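Long-range contacts in CopN (Chlamydia pneumoniae, PDB 4NRH), which probably acts as a type III secretion gatekeeper that, with a bound chaperone, directs the secretion of translocator proteins: residues Ser24-Ile29 and Ile107-Gln112; Tyr199-Ser204 and Phe269-Arg274. All blocks are in the same frame, centred on the assembly; numbering follows the deposited sequence.

In the fold
The two contacts sit on opposite sides of the chain's centre, with their own centres about 37 Å apart and their nearest atoms about 21 Å apart. They share no helix. Contact 1, in the HrpJ-like region, is partly buried and polar: a loop that binds sodium meets helix 108-115 through side-chain amides, a carboxylate and a water. Contact 2, in the third helical domain, joins helix 179-215 to helix 259-272 by buried aromatic and alanine packing. The chain closes the first before it opens the second. Only contact 2 lies next to the chaperone chain, which packs on residues of 269-274.

Contact 1: residues Ser24-Ile29 and Ile107-Gln112. With NA (sodium ion), chain E.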
# COMPACT_ATOMS: atom_id res chain seq x y z
N SER A 24 15.16 -2.51 -32.21
CA SER A 24 14.86 -1.08 -32.18
C SER A 24 14.61 -0.52 -30.78
O SER A 24 15.18 0.50 -30.40
CB SER A 24 13.65 -0.77 -33.07
OG SER A 24 13.38 0.62 -33.09
N GLY A 25 13.76 -1.19 -30.02
CA GLY A 25 13.44 -0.75 -28.67
C GLY A 25 14.13 -1.57 -27.59
O GLY A 25 13.80 -1.46 -26.41
N ASN A 26 15.09 -2.39 -28.00
CA ASN A 26 15.78 -3.28 -27.08
C ASN A 26 17.23 -2.84 -26.91
O ASN A 26 18.04 -2.99 -27.82
CB ASN A 26 15.71 -4.73 -27.59
CG ASN A 26 16.18 -5.74 -26.56
OD1 ASN A 26 17.01 -5.45 -25.71
ND2 ASN A 26 15.66 -6.96 -26.67
N SER A 27 17.55 -2.31 -25.73
CA SER A 27 18.87 -1.73 -25.49
C SER A 27 19.96 -2.76 -25.19
O SER A 27 21.12 -2.40 -25.01
CB SER A 27 18.80 -0.73 -24.34
OG SER A 27 18.44 -1.37 -23.13
N GLU A 28 19.59 -4.04 -25.14
CA GLU A 28 20.57 -5.08 -24.85
C GLU A 28 20.97 -5.89 -26.08
O GLU A 28 21.75 -6.84 -25.97
CB GLU A 28 20.03 -6.03 -23.77
CG GLU A 28 19.97 -5.41 -22.38
CD GLU A 28 19.40 -6.35 -21.35
OE1 GLU A 28 20.18 -7.13 -20.75
OE2 GLU A 28 18.17 -6.33 -21.12
N ILE A 29 20.45 -5.52 -27.24
CA ILE A 29 20.84 -6.19 -28.48
C ILE A 29 20.67 -5.27 -29.69
O ILE A 29 19.83 -4.37 -29.69
CB ILE A 29 20.04 -7.50 -28.69
CG1 ILE A 29 20.82 -8.47 -29.58
CG2 ILE A 29 18.66 -7.21 -29.25
CD1 ILE A 29 20.38 -9.91 -29.45
N ILE A 107 9.54 -9.40 -19.22
CA ILE A 107 9.76 -8.17 -18.46
C ILE A 107 11.01 -7.46 -18.96
O ILE A 107 11.57 -6.60 -18.28
CB ILE A 107 9.89 -8.43 -16.95
CG1 ILE A 107 11.09 -9.34 -16.67
CG2 ILE A 107 8.61 -9.03 -16.40
CD1 ILE A 107 11.50 -9.38 -15.21
N LEU A 108 11.43 -7.82 -20.17
CA LEU A 108 12.64 -7.29 -20.79
C LEU A 108 12.65 -5.77 -20.88
O LEU A 108 13.56 -5.11 -20.38
CB LEU A 108 12.82 -7.90 -22.18
CG LEU A 108 14.19 -7.81 -22.85
CD1 LEU A 108 15.25 -8.47 -21.99
CD2 LEU A 108 14.14 -8.46 -24.22
N PHE A 109 11.62 -5.21 -21.52
CA PHE A 109 11.56 -3.77 -21.77
C PHE A 109 11.32 -2.98 -20.49
O PHE A 109 11.82 -1.86 -20.34
CB PHE A 109 10.47 -3.46 -22.80
CG PHE A 109 10.70 -4.12 -24.13
CD1 PHE A 109 11.84 -3.84 -24.87
CD2 PHE A 109 9.78 -5.02 -24.64
CE1 PHE A 109 12.06 -4.44 -26.09
CE2 PHE A 109 10.00 -5.63 -25.87
CZ PHE A 109 11.14 -5.34 -26.59
N ALA A 110 10.54 -3.55 -19.57
CA ALA A 110 10.31 -2.94 -18.28
C ALA A 110 11.62 -2.83 -17.50
O ALA A 110 11.93 -1.80 -16.91
CB ALA A 110 9.29 -3.73 -17.48
N SER A 111 12.39 -3.91 -17.52
CA SER A 111 13.66 -3.97 -16.81
C SER A 111 14.65 -2.95 -17.35
O SER A 111 15.43 -2.37 -16.59
CB SER A 111 14.27 -5.37 -16.90
OG SER A 111 14.67 -5.67 -18.23
N GLN A 112 14.61 -2.72 -18.66
CA GLN A 112 15.52 -1.76 -19.29
C GLN A 112 15.15 -0.32 -18.96
O GLN A 112 16.03 0.51 -18.74
CB GLN A 112 15.52 -1.97 -20.81
CG GLN A 112 16.21 -3.25 -21.25
CD GLN A 112 15.99 -3.55 -22.72
OE1 GLN A 112 15.52 -2.71 -23.48
NE2 GLN A 112 16.34 -4.77 -23.13
NA NA E . 19.04 -1.97 -29.74
O HOH W 1 17.72 0.14 -28.85
O HOH W 2 14.38 -0.38 -23.90
O HOH W 3 19.65 -1.48 -31.87
O HOH W 4 21.59 -1.61 -28.56
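The amide of Gln-112 and that of Asn-26 meet with their planes 44° apart. Gln-112 NE2 donates to Asn-26 OD1 at 2.8 Å, arriving above the carbonyl plane, while Glu-28 N reaches the same oxygen from the opposite face. At its other end the Gln-112 amide takes Ser-27 N on OE1 at 3.1 Å; the bond is nearly straight at the hydrogen, but the donor stands above the carbonyl plane. The Phe-109 ring has Asn-26 CB at its edge, and Gly-25 O approaches it obliquely, 3.4 Å from Phe-109 CD1.

The bond from Glu-28 N to Asn-26 OD1 makes an Asx turn, set within a type I turn from Asn-26 to Ile-29. That turn leaves the backbone oxygens of Asn-26 and Ile-29 on sodium, where Ala-23 O and waters join them. Asn-26 thus serves both sides: its backbone holds the metal and its side chain, with CG anti to the backbone N (chi1 -170°), meets the helix.

Gln-112 NE2 also donates to Glu-28 OE2 at 3.1 Å, using the anti lone pair of a carboxylate turned 78° from the amide. The same oxygen forms a salt bridge with Arg-126. Leu-108 CD2 packs 3.3 Å from Asn-26 ND2, and a water donates to both Gly-25 O and Gln-112 OE1.

Contact 2: residues Tyr199-Ser204 and Phe269-Arg274; sequences YDYFES and FFSALR
Tyr-201 meets Ala-272 CB with the CD2-CE2 bond of its ring, Tyr-201 CE2 lying 3.6 Å from Ala-272 CB and the methyl coming obliquely to the ring, and carries its hydroxyl on to Ser-271. There Tyr-201 OH touches Ser-271 CB at 3.2 Å, a close contact of the oxygen with a carbon. CG of Tyr-201 is anti to the backbone N (chi1 178°), and the ring extends across to the second helix beside the small methyl of Ala-272. Ser-271 OG itself is hydrogen-bonded to Asn-267 O, back along its own helix.

The packing continues through Phe-202. The two phenylalanine rings meet obliquely, the CE1-CZ bond of Phe-202 against the CD1-CE1 bond of Phe-269, and Phe-202 CZ comes within 4.0 Å of Phe-269 CD1. The ring planes are inclined at 72° with centroids 6.0 Å apart. Ala-272 CB also approaches Phe-202 CZ, at 4.1 Å, so the one methyl touches both Tyr-201 and Phe-202. On one face of the Phe-202 ring, offset toward the rim, lies CD2 of the neighbouring Tyr-201.

Closeness and burial part company here. The phenol end makes the closest approaches but is the less enclosed, Tyr-201 and Ser-271 being partly exposed, whereas the wider-spaced Phe-202, Phe-269 and Ala-272 are buried.

This is helix-to-helix packing within the third helical domain, with no polar bond between the segments. Helix 226-237 covers the buried side: Tyr-233 meets Phe-202 edge-to-face and touches Ala-272, while Val-229 and Ile-236 pack on Phe-269. Helix 284-301 adds Ile-294 against Phe-269 and Phe-270, and Leu-46 of the chaperone chain packs on Phe-270 and Leu-273.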
# COMPACT_ATOMS: atom_id res chain seq x y z
N TYR A 199 11.81 4.82 6.45
CA TYR A 199 13.25 4.91 6.24
C TYR A 199 13.60 6.19 5.49
O TYR A 199 14.58 6.86 5.82
CB TYR A 199 13.77 3.69 5.48
CG TYR A 199 13.84 2.43 6.32
CD1 TYR A 199 12.74 1.60 6.44
CD2 TYR A 199 15.01 2.08 6.98
CE1 TYR A 199 12.80 0.44 7.21
CE2 TYR A 199 15.08 0.93 7.74
CZ TYR A 199 13.98 0.12 7.85
OH TYR A 199 14.05 -1.02 8.62
N ASP A 200 12.80 6.53 4.49
CA ASP A 200 12.99 7.76 3.73
C ASP A 200 12.82 8.98 4.63
O ASP A 200 13.59 9.93 4.54
CB ASP A 200 12.01 7.82 2.56
CG ASP A 200 12.10 9.13 1.79
OD1 ASP A 200 11.45 10.11 2.20
OD2 ASP A 200 12.83 9.18 0.77
N TYR A 201 11.81 8.94 5.48
CA TYR A 201 11.52 10.04 6.39
C TYR A 201 12.65 10.25 7.39
O TYR A 201 13.15 11.36 7.55
CB TYR A 201 10.21 9.80 7.13
CG TYR A 201 9.85 10.88 8.12
CD1 TYR A 201 9.48 12.15 7.69
CD2 TYR A 201 9.90 10.65 9.49
CE1 TYR A 201 9.16 13.15 8.59
CE2 TYR A 201 9.58 11.64 10.40
CZ TYR A 201 9.21 12.88 9.94
OH TYR A 201 8.89 13.88 10.84
N PHE A 202 13.07 9.17 8.05
CA PHE A 202 14.09 9.26 9.09
C PHE A 202 15.48 9.56 8.53
O PHE A 202 16.27 10.24 9.18
CB PHE A 202 14.12 7.97 9.91
CG PHE A 202 12.89 7.77 10.75
CD1 PHE A 202 12.48 8.74 11.64
CD2 PHE A 202 12.15 6.61 10.65
CE1 PHE A 202 11.35 8.57 12.42
CE2 PHE A 202 11.02 6.42 11.42
CZ PHE A 202 10.62 7.40 12.31
N GLU A 203 15.77 9.07 7.33
CA GLU A 203 17.07 9.32 6.70
C GLU A 203 17.31 10.82 6.53
O GLU A 203 18.44 11.29 6.64
CB GLU A 203 17.17 8.62 5.34
CG GLU A 203 18.49 8.85 4.62
CD GLU A 203 18.63 8.00 3.38
OE1 GLU A 203 17.60 7.66 2.76
OE2 GLU A 203 19.78 7.68 3.01
N SER A 204 16.24 11.55 6.26
CA SER A 204 16.31 13.00 6.11
C SER A 204 16.32 13.72 7.46
O SER A 204 17.13 14.62 7.68
CB SER A 204 15.14 13.50 5.26
OG SER A 204 14.89 14.87 5.50
N PHE A 269 9.04 10.93 16.18
CA PHE A 269 8.09 9.84 16.07
C PHE A 269 6.67 10.34 15.85
O PHE A 269 5.93 9.81 15.03
CB PHE A 269 8.14 8.94 17.31
CG PHE A 269 9.29 7.97 17.31
CD1 PHE A 269 10.12 7.85 16.21
CD2 PHE A 269 9.54 7.18 18.42
CE1 PHE A 269 11.18 6.96 16.21
CE2 PHE A 269 10.59 6.28 18.43
CZ PHE A 269 11.41 6.17 17.32
N PHE A 270 6.29 11.37 16.61
CA PHE A 270 4.95 11.94 16.52
C PHE A 270 4.73 12.58 15.15
O PHE A 270 3.66 12.43 14.55
CB PHE A 270 4.73 12.98 17.62
CG PHE A 270 3.30 13.43 17.75
CD1 PHE A 270 2.83 14.50 17.01
CD2 PHE A 270 2.42 12.76 18.59
CE1 PHE A 270 1.51 14.91 17.12
CE2 PHE A 270 1.10 13.17 18.70
CZ PHE A 270 0.65 14.25 17.97
N SER A 271 5.74 13.30 14.67
CA SER A 271 5.68 13.92 13.35
C SER A 271 5.58 12.87 12.25
O SER A 271 4.98 13.11 11.20
CB SER A 271 6.90 14.81 13.12
OG SER A 271 7.05 15.74 14.18
N ALA A 272 6.17 11.70 12.49
CA ALA A 272 6.18 10.61 11.52
C ALA A 272 4.77 10.06 11.27
O ALA A 272 4.51 9.48 10.22
CB ALA A 272 7.11 9.50 11.98
N LEU A 273 3.88 10.25 12.24
CA LEU A 273 2.53 9.72 12.14
C LEU A 273 1.71 10.40 11.04
O LEU A 273 0.73 9.84 10.55
CB LEU A 273 1.80 9.87 13.48
CG LEU A 273 2.43 9.13 14.67
CD1 LEU A 273 1.72 9.51 15.96
CD2 LEU A 273 2.39 7.63 14.45
N ARG A 274 2.12 11.60 10.66
CA ARG A 274 1.46 12.32 9.57
C ARG A 274 2.32 12.43 8.32
O ARG A 274 1.89 12.99 7.32
CB ARG A 274 1.04 13.72 10.03
CG ARG A 274 2.20 14.68 10.22
CD ARG A 274 1.71 16.11 10.34
NE ARG A 274 2.74 16.99 10.89
CZ ARG A 274 3.63 17.65 10.16
NH1 ARG A 274 3.63 17.52 8.84
NH2 ARG A 274 4.53 18.43 10.74